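Local structure of nourseothricin acetyltransferase (Streptomyces noursei, 5C82) at residues F36-T41 and L167-Y172. The protein probably acetylates the antibiotic nourseothricin as a GNAT-family acyltransferase and so confers resistance to it. The protein carries 1 engineered substitution. Sequence-based numbering, arbitrary orientation.
Sequences FRVTAT and LDTALY
An outer strand of the small three-stranded antiparallel sheet meets the edge of the main GNAT sheet where V38 touches L167, near the end of strand 163-168, and T169 in the turn that follows. V38 CG1 makes the close approaches. It lies 3.6 Å from L167 CD1 and 4.0 Å from T169 CG2. With chi1 at 175°, CG1 lies opposite the backbone N and reaches both partners. The V38 and L167 side chains run past each other in opposite directions. L183 of strand 182-188 touches both of them, and F45 also packs on L167. Beyond L167 the chain enters a type I turn, D168 to L171. D168 OD1 accepts from A170 N at 2.9 Å, an Asx turn, with the donor 38° out of the carboxylate plane. The same edge meets the second subunit. L167 and D168 join an antiparallel ladder with its strand, D168 OD2 forms a salt bridge to its R105, and T169 OG1 hydrogen-bonds to its C165 O. T169 therefore directs its hydroxyl into the dimer interface and its methyl onto V38. No hydrogen bond links the two segments; the close contacts are between methyl groups, so the contact is apolar and lacks the directionality of polar bonds.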
# COMPACT_ATOMS: atom_id res chain seq x y z
N PHE A 36 -2.96 0.79 19.18
CA PHE A 36 -2.14 1.92 18.78
C PHE A 36 -3.10 2.87 18.12
O PHE A 36 -3.75 2.52 17.12
CB PHE A 36 -0.99 1.52 17.86
CG PHE A 36 0.19 0.90 18.60
CD1 PHE A 36 0.20 -0.45 18.93
CD2 PHE A 36 1.31 1.67 18.93
CE1 PHE A 36 1.29 -1.02 19.59
CE2 PHE A 36 2.41 1.10 19.58
CZ PHE A 36 2.40 -0.25 19.90
N ARG A 37 -3.33 4.01 18.79
CA ARG A 37 -4.21 5.07 18.31
C ARG A 37 -3.41 5.86 17.31
O ARG A 37 -2.25 6.22 17.57
CB ARG A 37 -4.66 5.99 19.47
CG ARG A 37 -5.65 7.09 19.04
CD ARG A 37 -6.14 7.89 20.23
NE ARG A 37 -7.10 7.14 21.04
CZ ARG A 37 -7.43 7.44 22.29
NH1 ARG A 37 -6.87 8.48 22.90
NH2 ARG A 37 -8.31 6.69 22.95
N VAL A 38 -4.00 6.06 16.13
CA VAL A 38 -3.40 6.79 15.02
C VAL A 38 -4.03 8.18 14.98
O VAL A 38 -5.25 8.31 14.92
CB VAL A 38 -3.54 6.02 13.67
CG1 VAL A 38 -3.01 6.86 12.52
CG2 VAL A 38 -2.83 4.67 13.72
N THR A 39 -3.19 9.22 15.03
CA THR A 39 -3.64 10.60 14.99
C THR A 39 -3.05 11.30 13.75
O THR A 39 -1.83 11.35 13.57
CB THR A 39 -3.26 11.32 16.31
OG1 THR A 39 -3.98 10.73 17.38
CG2 THR A 39 -3.51 12.82 16.27
N ALA A 40 -3.94 11.82 12.89
CA ALA A 40 -3.54 12.60 11.72
C ALA A 40 -3.32 14.03 12.24
O ALA A 40 -4.24 14.64 12.78
CB ALA A 40 -4.64 12.57 10.67
N THR A 41 -2.07 14.51 12.16
CA THR A 41 -1.68 15.84 12.66
C THR A 41 -1.77 16.93 11.57
O THR A 41 -1.56 18.11 11.86
CB THR A 41 -0.28 15.79 13.29
OG1 THR A 41 0.65 15.43 12.28
CG2 THR A 41 -0.19 14.78 14.41
N LEU A 167 1.90 3.64 6.78
CA LEU A 167 0.53 3.35 7.17
C LEU A 167 -0.44 3.77 6.08
O LEU A 167 -0.06 4.55 5.20
CB LEU A 167 0.16 4.03 8.52
CG LEU A 167 -0.09 5.57 8.55
CD1 LEU A 167 -0.85 5.97 9.78
CD2 LEU A 167 1.19 6.33 8.63
N ASP A 168 -1.68 3.29 6.14
CA ASP A 168 -2.78 3.72 5.27
C ASP A 168 -4.05 3.78 6.12
O ASP A 168 -4.65 2.74 6.41
CB ASP A 168 -2.97 2.84 4.01
CG ASP A 168 -3.98 3.41 2.99
OD1 ASP A 168 -4.73 4.37 3.34
OD2 ASP A 168 -4.04 2.90 1.87
N THR A 169 -4.47 5.00 6.46
CA THR A 169 -5.65 5.24 7.30
C THR A 169 -6.97 4.97 6.59
O THR A 169 -8.03 4.95 7.22
CB THR A 169 -5.63 6.69 7.87
OG1 THR A 169 -5.70 7.61 6.78
CG2 THR A 169 -4.41 6.98 8.74
N ALA A 170 -6.91 4.83 5.27
CA ALA A 170 -8.09 4.67 4.43
C ALA A 170 -8.31 3.24 3.95
O ALA A 170 -9.37 2.96 3.39
CB ALA A 170 -7.99 5.63 3.25
N LEU A 171 -7.32 2.32 4.17
CA LEU A 171 -7.37 0.91 3.73
C LEU A 171 -8.65 0.18 4.11
O LEU A 171 -9.15 -0.59 3.29
CB LEU A 171 -6.14 0.07 4.14
CG LEU A 171 -5.96 -1.24 3.28
CD1 LEU A 171 -5.60 -0.93 1.77
CD2 LEU A 171 -4.97 -2.24 3.89
N TYR A 172 -9.17 0.42 5.33
CA TYR A 172 -10.36 -0.27 5.83
C TYR A 172 -11.67 0.49 5.73
O TYR A 172 -12.66 0.03 6.30
CB TYR A 172 -10.13 -0.71 7.28
CG TYR A 172 -8.95 -1.64 7.45
CD1 TYR A 172 -8.88 -2.84 6.75
CD2 TYR A 172 -7.93 -1.35 8.35
CE1 TYR A 172 -7.80 -3.71 6.90
CE2 TYR A 172 -6.85 -2.21 8.52
CZ TYR A 172 -6.78 -3.37 7.77
OH TYR A 172 -5.73 -4.23 7.95